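Local coordinates for protein putative dehydrogenase (Pseudomonas fluorescens, PDB 6UUG) that acts as the methanesulfinate monooxygenase MsuC, the oxygenase of a two-component flavin-dependent system used in bacterial sulfur assimilation, at residues T35-T46 with E60-L69; I310-L321 with L339-A350. One frame throughout, in Å; residues are numbered along the deposited sequence.

Contact 1. Residues T35-T46 with E60-L69; sequences TARQLAAEFALT and ERDALRDSGL
The phenyl ring of F43 meets the helix opposite with its rim: A63 CB and L64 CD2 lie at its edge near the ring plane, while E60 comes in obliquely, its CG 3.6 Å from F43 CD1. One face carries a polar atom of its own helix, the carbonyl oxygen L39 O, 3.3 Å above the plane and offset toward the rim. The pairing is an antiparallel helical hairpin in the N-terminal domain of an acyl-CoA dehydrogenase-like fold, its axes at 166° and 11.3 Å apart, a wide spacing bridged by long side chains. With CG anti to its carbonyl carbon, F43 leans across although its first bond does not aim at the partner helix. The E60 chain, bent at its second torsion, slides past the ring in the opposite direction, and the ring and carboxylate planes stand 66° apart. Nearer the other end L39 divides its methyls: CD2 rests on A63 CB at 4.1 Å, while CD1 meets L69 CD1 tip to tip at 3.9 Å and also touches L64 CD2 and S67 CB. T35 CG2 and A36 CB close around L69 CD1. F95 of helix 85-96 touches both A36 and L64, and I102 of helix 100-119 packs on F43. T46 OG1 is hydrogen-bonded to R50. Just before G68, whose phi is positive, S67 forms an ST turn: its OG gives a hydrogen bond to L64 O and receives L69 N at 3.0 Å, nearly straight at 167°.

Contact 2. Residues I310-L321 with L339-A350; sequences IRLLVERAAALL and LATAIATAKVAA
L339 lays its CD1 methyl over the backbone of the opposite helix, 3.5 Å from L321 N and 3.6 Å from A317 O, with L320 CB equally near. The side chain starts off to one side, but its CG stands anti to the backbone N (chi1 175°), which brings the branched end across; CD2 then meets L321 CD1, the two leucines crossing at a slant. Further along, small residues let the backbones come close. A346 CB sits 3.6 Å from L313 O and also touches V314 CG2, whereas A317 CB packs on I343 CG1. This is a tight antiparallel helix pair of the C-terminal helical bundle in the acyl-CoA dehydrogenase fold, with axes 8.5 Å apart and crossing at -154°. L313 spreads its two methyls along the partner, CD1 against A349 CB and CD2 at about a right angle across T345 CG2. At the end of the seam I310 CG2 reaches A350 CB at 3.7 Å. T345 OG1 turns back to its own helix and donates to T341 O from above the carbonyl plane, opposite the face that T345 N uses. One water ties the helices together, donating to L313 O and A342 O and accepting from R316 NH2, whose guanidinium it meets at the edge and in plane. The same R316 forms a salt bridge with E308 of the second subunit, and W304 of that subunit packs on T345, so this side of the pair faces the subunit interface. L320 CD1 touches A342 CB at 3.7 Å.

How the contacts relate
Two antiparallel helix pairs illustrate how one all-helical contact can be wide and another close within a single chain. Contact 1 comes first in sequence, joining helices 32-53 and 58-67 in the N-terminal acyl-CoA dehydrogenase domain; contact 2 follows after three further helices, the strands and helix 247-277, joining helices 294-327 and 333-360 in the C-terminal domain. Their centres are 26 Å apart and their nearest atoms about 12 Å, so they do not touch. Helix 85-96 touches both and so joins them indirectly: it belongs to the N-terminal part yet packs against the C-terminal pair, tying the two parts of the chain together. No other chain of the four-chain assembly touches contact 1.

Contact 1. Residues T35-T46 with E60-L69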
loop_
_atom_site.group_PDB
_atom_site.type_symbol
_atom_site.label_atom_id
_atom_site.label_comp_id
_atom_site.label_asym_id
_atom_site.label_seq_id
_atom_site.Cartn_x
_atom_site.Cartn_y
_atom_site.Cartn_z
ATOM N N THR A 35 -27.331 -13.876 -24.430
ATOM C CA THR A 35 -28.529 -14.021 -23.605
ATOM C C THR A 35 -28.296 -13.489 -22.195
ATOM O O THR A 35 -29.149 -12.788 -21.637
ATOM C CB THR A 35 -28.955 -15.488 -23.550
ATOM O OG1 THR A 35 -29.302 -15.942 -24.865
ATOM C CG2 THR A 35 -30.138 -15.672 -22.623
ATOM N N ALA A 36 -27.151 -13.825 -21.601
ATOM C CA ALA A 36 -26.831 -13.326 -20.265
ATOM C C ALA A 36 -26.720 -11.806 -20.245
ATOM O O ALA A 36 -27.195 -11.160 -19.304
ATOM C CB ALA A 36 -25.535 -13.972 -19.763
ATOM N N ARG A 37 -26.098 -11.213 -21.271
ATOM C CA ARG A 37 -25.911 -9.764 -21.266
ATOM C C ARG A 37 -27.247 -9.044 -21.410
ATOM O O ARG A 37 -27.460 -7.981 -20.816
ATOM C CB ARG A 37 -24.944 -9.345 -22.373
ATOM C CG ARG A 37 -23.508 -9.788 -22.137
ATOM C CD ARG A 37 -22.712 -9.900 -23.434
ATOM N NE ARG A 37 -22.145 -8.628 -23.869
ATOM N N GLN A 38 -28.156 -9.624 -22.192
ATOM C CA GLN A 38 -29.508 -9.094 -22.309
ATOM C C GLN A 38 -30.241 -9.168 -20.975
ATOM O O GLN A 38 -30.888 -8.203 -20.559
ATOM C CB GLN A 38 -30.240 -9.873 -23.400
ATOM C CG GLN A 38 -31.684 -9.552 -23.622
ATOM C CD GLN A 38 -32.210 -10.308 -24.823
ATOM O OE1 GLN A 38 -32.032 -9.878 -25.962
ATOM N NE2 GLN A 38 -32.820 -11.463 -24.580
ATOM N N LEU A 39 -30.157 -10.319 -20.297
ATOM C CA LEU A 39 -30.753 -10.459 -18.973
ATOM C C LEU A 39 -30.132 -9.479 -17.989
ATOM O O LEU A 39 -30.838 -8.861 -17.182
ATOM C CB LEU A 39 -30.559 -11.885 -18.449
ATOM C CG LEU A 39 -31.427 -13.036 -18.933
ATOM C CD1 LEU A 39 -30.914 -14.314 -18.302
ATOM C CD2 LEU A 39 -32.867 -12.778 -18.533
ATOM N N ALA A 40 -28.800 -9.367 -18.016
ATOM C CA ALA A 40 -28.103 -8.446 -17.123
ATOM C C ALA A 40 -28.626 -7.023 -17.280
ATOM O O ALA A 40 -28.790 -6.302 -16.291
ATOM C CB ALA A 40 -26.598 -8.505 -17.395
ATOM N N ALA A 41 -28.888 -6.600 -18.520
ATOM C CA ALA A 41 -29.456 -5.272 -18.745
ATOM C C ALA A 41 -30.809 -5.123 -18.051
ATOM O O ALA A 41 -31.092 -4.083 -17.437
ATOM C CB ALA A 41 -29.582 -5.007 -20.247
ATOM N N GLU A 42 -31.658 -6.150 -18.136
ATOM C CA GLU A 42 -32.944 -6.106 -17.445
ATOM C C GLU A 42 -32.752 -6.125 -15.933
ATOM O O GLU A 42 -33.423 -5.379 -15.208
ATOM C CB GLU A 42 -33.829 -7.277 -17.890
ATOM C CG GLU A 42 -34.192 -7.250 -19.363
ATOM N N PHE A 43 -31.834 -6.966 -15.439
ATOM C CA PHE A 43 -31.563 -6.994 -14.005
ATOM C C PHE A 43 -31.090 -5.631 -13.511
ATOM O O PHE A 43 -31.467 -5.195 -12.418
ATOM C CB PHE A 43 -30.513 -8.061 -13.676
ATOM C CG PHE A 43 -30.964 -9.478 -13.924
ATOM C CD1 PHE A 43 -32.313 -9.794 -14.053
ATOM C CD2 PHE A 43 -30.030 -10.498 -14.010
ATOM C CE1 PHE A 43 -32.715 -11.091 -14.276
ATOM C CE2 PHE A 43 -30.429 -11.805 -14.239
ATOM C CZ PHE A 43 -31.768 -12.102 -14.367
ATOM N N ALA A 44 -30.268 -4.940 -14.308
ATOM C CA ALA A 44 -29.690 -3.673 -13.866
ATOM C C ALA A 44 -30.762 -2.633 -13.572
ATOM O O ALA A 44 -30.541 -1.729 -12.760
ATOM C CB ALA A 44 -28.720 -3.132 -14.916
ATOM N N LEU A 45 -31.928 -2.749 -14.210
ATOM C CA LEU A 45 -32.977 -1.751 -14.028
ATOM C C LEU A 45 -33.530 -1.741 -12.609
ATOM O O LEU A 45 -33.952 -0.684 -12.122
ATOM C CB LEU A 45 -34.095 -1.994 -15.034
ATOM C CG LEU A 45 -33.701 -1.844 -16.502
ATOM C CD1 LEU A 45 -34.898 -2.141 -17.386
ATOM C CD2 LEU A 45 -33.176 -0.451 -16.774
ATOM N N THR A 46 -33.544 -2.888 -11.932
ATOM C CA THR A 46 -34.074 -3.002 -10.577
ATOM C C THR A 46 -33.016 -3.356 -9.538
ATOM O O THR A 46 -33.365 -3.578 -8.376
ATOM C CB THR A 46 -35.184 -4.059 -10.535
ATOM O OG1 THR A 46 -34.631 -5.338 -10.884
ATOM C CG2 THR A 46 -36.294 -3.721 -11.519
ATOM N N GLU A 60 -36.473 -12.459 -11.028
ATOM C CA GLU A 60 -35.197 -12.659 -11.710
ATOM C C GLU A 60 -34.855 -14.141 -11.818
ATOM O O GLU A 60 -34.305 -14.584 -12.832
ATOM C CB GLU A 60 -34.088 -11.894 -10.979
ATOM C CG GLU A 60 -34.202 -10.371 -11.061
ATOM C CD GLU A 60 -35.420 -9.802 -10.329
ATOM O OE1 GLU A 60 -35.817 -10.363 -9.280
ATOM O OE2 GLU A 60 -35.988 -8.796 -10.815
ATOM N N ARG A 61 -35.172 -14.921 -10.785
ATOM C CA ARG A 61 -34.925 -16.356 -10.843
ATOM C C ARG A 61 -35.798 -17.016 -11.903
ATOM O O ARG A 61 -35.341 -17.915 -12.618
ATOM C CB ARG A 61 -35.157 -16.986 -9.467
ATOM C CG ARG A 61 -34.166 -16.511 -8.390
ATOM C CD ARG A 61 -34.541 -17.007 -6.997
ATOM N NE ARG A 61 -34.524 -18.462 -6.935
ATOM C CZ ARG A 61 -33.461 -19.190 -6.612
ATOM N NH1 ARG A 61 -32.303 -18.602 -6.297
ATOM N NH2 ARG A 61 -33.552 -20.513 -6.605
ATOM N N ASP A 62 -37.055 -16.572 -12.038
ATOM C CA ASP A 62 -37.899 -17.107 -13.108
ATOM C C ASP A 62 -37.366 -16.711 -14.482
ATOM O O ASP A 62 -37.446 -17.494 -15.435
ATOM C CB ASP A 62 -39.347 -16.629 -12.941
ATOM C CG ASP A 62 -40.079 -17.340 -11.809
ATOM O OD1 ASP A 62 -39.619 -18.418 -11.364
ATOM O OD2 ASP A 62 -41.121 -16.812 -11.367
ATOM N N ALA A 63 -36.820 -15.498 -14.604
ATOM C CA ALA A 63 -36.205 -15.088 -15.862
ATOM C C ALA A 63 -35.030 -15.990 -16.225
ATOM O O ALA A 63 -34.803 -16.274 -17.404
ATOM C CB ALA A 63 -35.760 -13.629 -15.778
ATOM N N LEU A 64 -34.265 -16.437 -15.225
ATOM C CA LEU A 64 -33.225 -17.434 -15.473
ATOM C C LEU A 64 -33.825 -18.761 -15.926
ATOM O O LEU A 64 -33.313 -19.392 -16.860
ATOM C CB LEU A 64 -32.372 -17.630 -14.213
ATOM C CG LEU A 64 -31.452 -16.460 -13.850
ATOM C CD1 LEU A 64 -30.761 -16.739 -12.512
ATOM C CD2 LEU A 64 -30.422 -16.247 -14.930
ATOM N N ARG A 65 -34.908 -19.202 -15.281
ATOM C CA ARG A 65 -35.582 -20.430 -15.706
ATOM C C ARG A 65 -35.965 -20.374 -17.181
ATOM O O ARG A 65 -35.680 -21.302 -17.947
ATOM C CB ARG A 65 -36.821 -20.676 -14.846
ATOM C CG ARG A 65 -36.523 -21.180 -13.455
ATOM C CD ARG A 65 -37.792 -21.374 -12.651
ATOM N NE ARG A 65 -37.476 -22.037 -11.393
ATOM C CZ ARG A 65 -37.250 -21.410 -10.243
ATOM N NH1 ARG A 65 -37.347 -20.088 -10.161
ATOM N NH2 ARG A 65 -36.944 -22.115 -9.161
ATOM N N ASP A 66 -36.581 -19.268 -17.605
ATOM C CA ASP A 66 -37.045 -19.141 -18.981
ATOM C C ASP A 66 -35.908 -18.962 -19.981
ATOM O O ASP A 66 -36.095 -19.250 -21.165
ATOM C CB ASP A 66 -38.028 -17.975 -19.076
ATOM C CG ASP A 66 -39.286 -18.210 -18.253
ATOM O OD1 ASP A 66 -39.567 -19.384 -17.920
ATOM O OD2 ASP A 66 -39.989 -17.226 -17.942
ATOM N N SER A 67 -34.730 -18.512 -19.531
ATOM C CA SER A 67 -33.626 -18.207 -20.442
ATOM C C SER A 67 -32.971 -19.445 -21.037
ATOM O O SER A 67 -32.294 -19.337 -22.068
ATOM C CB SER A 67 -32.549 -17.404 -19.708
ATOM O OG SER A 67 -31.891 -18.232 -18.753
ATOM N N GLY A 68 -33.126 -20.601 -20.403
ATOM C CA GLY A 68 -32.369 -21.778 -20.755
ATOM C C GLY A 68 -31.029 -21.913 -20.060
ATOM O O GLY A 68 -30.437 -22.998 -20.097
ATOM N N LEU A 69 -30.538 -20.853 -19.416
ATOM C CA LEU A 69 -29.169 -20.881 -18.909
ATOM C C LEU A 69 -28.996 -21.780 -17.687
ATOM O O LEU A 69 -27.851 -22.033 -17.292
ATOM C CB LEU A 69 -28.691 -19.457 -18.594
ATOM C CG LEU A 69 -28.620 -18.477 -19.775
ATOM C CD1 LEU A 69 -28.343 -17.036 -19.304
ATOM C CD2 LEU A 69 -27.583 -18.896 -20.807
HETATM O O HOH W 1 -35.448 -7.754 -12.919
#

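Contact 2. Residues I310-L321 with L339-A350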
loop_
_atom_site.group_PDB
_atom_site.type_symbol
_atom_site.label_atom_id
_atom_site.label_comp_id
_atom_site.label_asym_id
_atom_site.label_seq_id
_atom_site.Cartn_x
_atom_site.Cartn_y
_atom_site.Cartn_z
ATOM N N ILE A 310 -5.971 -8.711 -12.965
ATOM C CA ILE A 310 -6.969 -9.671 -12.473
ATOM C C ILE A 310 -7.563 -10.450 -13.640
ATOM O O ILE A 310 -7.696 -11.678 -13.586
ATOM C CB ILE A 310 -8.090 -8.964 -11.690
ATOM C CG1 ILE A 310 -7.549 -8.215 -10.486
ATOM C CG2 ILE A 310 -9.094 -9.998 -11.184
ATOM C CD1 ILE A 310 -8.562 -7.241 -9.963
ATOM N N ARG A 311 -7.950 -9.735 -14.699
ATOM C CA ARG A 311 -8.587 -10.389 -15.843
ATOM C C ARG A 311 -7.728 -11.528 -16.382
ATOM O O ARG A 311 -8.219 -12.638 -16.597
ATOM C CB ARG A 311 -8.857 -9.361 -16.945
ATOM C CG ARG A 311 -10.057 -8.443 -16.656
ATOM C CD ARG A 311 -10.040 -7.213 -17.574
ATOM N NE ARG A 311 -11.220 -6.364 -17.362
ATOM C CZ ARG A 311 -11.274 -5.064 -17.641
ATOM N NH1 ARG A 311 -10.218 -4.444 -18.155
ATOM N NH2 ARG A 311 -12.393 -4.381 -17.424
ATOM N N LEU A 312 -6.435 -11.268 -16.617
ATOM C CA LEU A 312 -5.598 -12.328 -17.181
ATOM C C LEU A 312 -5.440 -13.504 -16.215
ATOM O O LEU A 312 -5.428 -14.673 -16.644
ATOM C CB LEU A 312 -4.237 -11.769 -17.580
ATOM C CG LEU A 312 -4.244 -10.719 -18.698
ATOM C CD1 LEU A 312 -2.794 -10.408 -19.106
ATOM C CD2 LEU A 312 -5.075 -11.184 -19.902
ATOM N N LEU A 313 -5.277 -13.228 -14.917
ATOM C CA LEU A 313 -5.138 -14.325 -13.958
ATOM C C LEU A 313 -6.407 -15.164 -13.887
ATOM O O LEU A 313 -6.342 -16.401 -13.817
ATOM C CB LEU A 313 -4.790 -13.777 -12.572
ATOM C CG LEU A 313 -3.374 -13.244 -12.364
ATOM C CD1 LEU A 313 -3.386 -12.477 -11.003
ATOM C CD2 LEU A 313 -2.380 -14.416 -12.351
ATOM N N VAL A 314 -7.573 -14.507 -13.876
ATOM C CA VAL A 314 -8.835 -15.237 -13.809
ATOM C C VAL A 314 -9.043 -16.060 -15.080
ATOM O O VAL A 314 -9.434 -17.236 -15.030
ATOM C CB VAL A 314 -9.997 -14.256 -13.558
ATOM C CG1 VAL A 314 -11.335 -14.970 -13.672
ATOM C CG2 VAL A 314 -9.860 -13.652 -12.164
ATOM N N GLU A 315 -8.777 -15.459 -16.234
ATOM C CA GLU A 315 -9.008 -16.159 -17.493
ATOM C C GLU A 315 -8.017 -17.294 -17.679
ATOM O O GLU A 315 -8.364 -18.326 -18.277
ATOM C CB GLU A 315 -8.954 -15.160 -18.648
ATOM C CG GLU A 315 -10.180 -14.271 -18.636
ATOM C CD GLU A 315 -10.104 -13.076 -19.571
ATOM O OE1 GLU A 315 -9.047 -12.869 -20.220
ATOM O OE2 GLU A 315 -11.114 -12.336 -19.642
ATOM N N ARG A 316 -6.792 -17.137 -17.166
ATOM C CA ARG A 316 -5.844 -18.244 -17.236
ATOM C C ARG A 316 -6.297 -19.408 -16.367
ATOM O O ARG A 316 -6.226 -20.569 -16.787
ATOM C CB ARG A 316 -4.438 -17.822 -16.822
ATOM C CG ARG A 316 -3.580 -19.082 -16.834
ATOM C CD ARG A 316 -2.287 -18.975 -16.226
ATOM N NE ARG A 316 -2.330 -18.552 -14.838
ATOM C CZ ARG A 316 -1.215 -18.276 -14.187
ATOM N NH1 ARG A 316 -0.056 -18.404 -14.833
ATOM N NH2 ARG A 316 -1.250 -17.879 -12.932
ATOM N N ALA A 317 -6.764 -19.128 -15.151
ATOM C CA ALA A 317 -7.296 -20.209 -14.323
ATOM C C ALA A 317 -8.482 -20.897 -14.984
ATOM O O ALA A 317 -8.634 -22.126 -14.883
ATOM C CB ALA A 317 -7.704 -19.658 -12.950
ATOM N N ALA A 318 -9.341 -20.129 -15.661
ATOM C CA ALA A 318 -10.497 -20.739 -16.306
ATOM C C ALA A 318 -10.064 -21.665 -17.435
ATOM O O ALA A 318 -10.622 -22.753 -17.586
ATOM C CB ALA A 318 -11.451 -19.662 -16.826
ATOM N N ALA A 319 -9.068 -21.261 -18.226
ATOM C CA ALA A 319 -8.568 -22.143 -19.286
ATOM C C ALA A 319 -7.974 -23.423 -18.708
ATOM O O ALA A 319 -8.194 -24.521 -19.244
ATOM C CB ALA A 319 -7.534 -21.406 -20.137
ATOM N N LEU A 320 -7.204 -23.307 -17.626
ATOM C CA LEU A 320 -6.640 -24.494 -16.994
ATOM C C LEU A 320 -7.734 -25.400 -16.448
ATOM O O LEU A 320 -7.579 -26.626 -16.469
ATOM C CB LEU A 320 -5.668 -24.108 -15.873
ATOM C CG LEU A 320 -4.358 -23.426 -16.278
ATOM C CD1 LEU A 320 -3.616 -22.951 -15.038
ATOM C CD2 LEU A 320 -3.492 -24.408 -17.050
ATOM N N LEU A 321 -8.842 -24.828 -15.944
ATOM C CA LEU A 321 -9.943 -25.674 -15.498
ATOM C C LEU A 321 -10.552 -26.434 -16.678
ATOM O O LEU A 321 -10.818 -27.641 -16.574
ATOM C CB LEU A 321 -11.014 -24.836 -14.787
ATOM C CG LEU A 321 -12.330 -25.534 -14.436
ATOM C CD1 LEU A 321 -12.052 -26.794 -13.609
ATOM C CD2 LEU A 321 -13.298 -24.579 -13.690
ATOM N N LEU A 339 -3.554 -26.322 -11.079
ATOM C CA LEU A 339 -4.801 -25.573 -11.224
ATOM C C LEU A 339 -5.176 -24.878 -9.917
ATOM O O LEU A 339 -5.555 -23.701 -9.912
ATOM C CB LEU A 339 -5.937 -26.502 -11.670
ATOM C CG LEU A 339 -7.336 -25.880 -11.746
ATOM C CD1 LEU A 339 -7.392 -24.701 -12.720
ATOM C CD2 LEU A 339 -8.392 -26.940 -12.130
ATOM N N ALA A 340 -5.114 -25.609 -8.806
ATOM C CA ALA A 340 -5.456 -25.025 -7.513
ATOM C C ALA A 340 -4.615 -23.782 -7.215
ATOM O O ALA A 340 -5.139 -22.771 -6.723
ATOM C CB ALA A 340 -5.279 -26.071 -6.412
ATOM N N THR A 341 -3.310 -23.847 -7.490
ATOM C CA THR A 341 -2.439 -22.692 -7.273
ATOM C C THR A 341 -2.837 -21.526 -8.173
ATOM O O THR A 341 -2.888 -20.374 -7.723
ATOM C CB THR A 341 -0.983 -23.088 -7.515
ATOM O OG1 THR A 341 -0.612 -24.097 -6.569
ATOM C CG2 THR A 341 -0.053 -21.890 -7.353
ATOM N N ALA A 342 -3.147 -21.808 -9.440
ATOM C CA ALA A 342 -3.532 -20.739 -10.359
ATOM C C ALA A 342 -4.831 -20.065 -9.927
ATOM O O ALA A 342 -4.987 -18.845 -10.077
ATOM C CB ALA A 342 -3.679 -21.296 -11.782
ATOM N N ILE A 343 -5.794 -20.847 -9.432
ATOM C CA ILE A 343 -7.065 -20.280 -8.976
ATOM C C ILE A 343 -6.849 -19.433 -7.725
ATOM O O ILE A 343 -7.400 -18.330 -7.587
ATOM C CB ILE A 343 -8.093 -21.397 -8.709
ATOM C CG1 ILE A 343 -8.540 -22.052 -10.021
ATOM C CG2 ILE A 343 -9.303 -20.826 -7.956
ATOM C CD1 ILE A 343 -9.238 -23.439 -9.808
ATOM N N ALA A 344 -6.079 -19.956 -6.771
ATOM C CA ALA A 344 -5.846 -19.192 -5.544
ATOM C C ALA A 344 -5.119 -17.895 -5.837
ATOM O O ALA A 344 -5.408 -16.866 -5.219
ATOM C CB ALA A 344 -5.047 -20.020 -4.536
ATOM N N THR A 345 -4.185 -17.921 -6.795
ATOM C CA THR A 345 -3.476 -16.709 -7.198
ATOM C C THR A 345 -4.452 -15.680 -7.753
ATOM O O THR A 345 -4.412 -14.498 -7.382
ATOM C CB THR A 345 -2.416 -17.074 -8.247
ATOM O OG1 THR A 345 -1.437 -17.944 -7.660
ATOM C CG2 THR A 345 -1.720 -15.841 -8.778
ATOM N N ALA A 346 -5.347 -16.121 -8.644
ATOM C CA ALA A 346 -6.368 -15.229 -9.197
ATOM C C ALA A 346 -7.316 -14.713 -8.119
ATOM O O ALA A 346 -7.710 -13.538 -8.139
ATOM C CB ALA A 346 -7.158 -15.950 -10.299
ATOM N N LYS A 347 -7.701 -15.579 -7.175
ATOM C CA LYS A 347 -8.634 -15.172 -6.128
ATOM C C LYS A 347 -8.029 -14.113 -5.220
ATOM O O LYS A 347 -8.717 -13.151 -4.843
ATOM C CB LYS A 347 -9.072 -16.397 -5.312
ATOM C CG LYS A 347 -10.303 -16.087 -4.436
ATOM C CD LYS A 347 -10.922 -17.325 -3.800
ATOM C CE LYS A 347 -12.014 -16.919 -2.797
ATOM N NZ LYS A 347 -11.807 -17.566 -1.482
ATOM N N VAL A 348 -6.751 -14.266 -4.835
ATOM C CA VAL A 348 -6.117 -13.244 -4.000
ATOM C C VAL A 348 -6.109 -11.897 -4.722
ATOM O O VAL A 348 -6.484 -10.862 -4.153
ATOM C CB VAL A 348 -4.703 -13.681 -3.588
ATOM C CG1 VAL A 348 -3.976 -12.533 -2.887
ATOM C CG2 VAL A 348 -4.810 -14.870 -2.637
ATOM N N ALA A 349 -5.722 -11.894 -6.003
ATOM C CA ALA A 349 -5.688 -10.644 -6.754
ATOM C C ALA A 349 -7.082 -10.050 -6.899
ATOM O O ALA A 349 -7.281 -8.847 -6.669
ATOM C CB ALA A 349 -5.064 -10.859 -8.134
ATOM N N ALA A 350 -8.062 -10.875 -7.271
ATOM C CA ALA A 350 -9.419 -10.355 -7.440
ATOM C C ALA A 350 -9.961 -9.812 -6.128
ATOM O O ALA A 350 -10.645 -8.788 -6.113
ATOM C CB ALA A 350 -10.355 -11.431 -7.976
HETATM O O HOH W 2 -4.184 -17.749 -12.536
#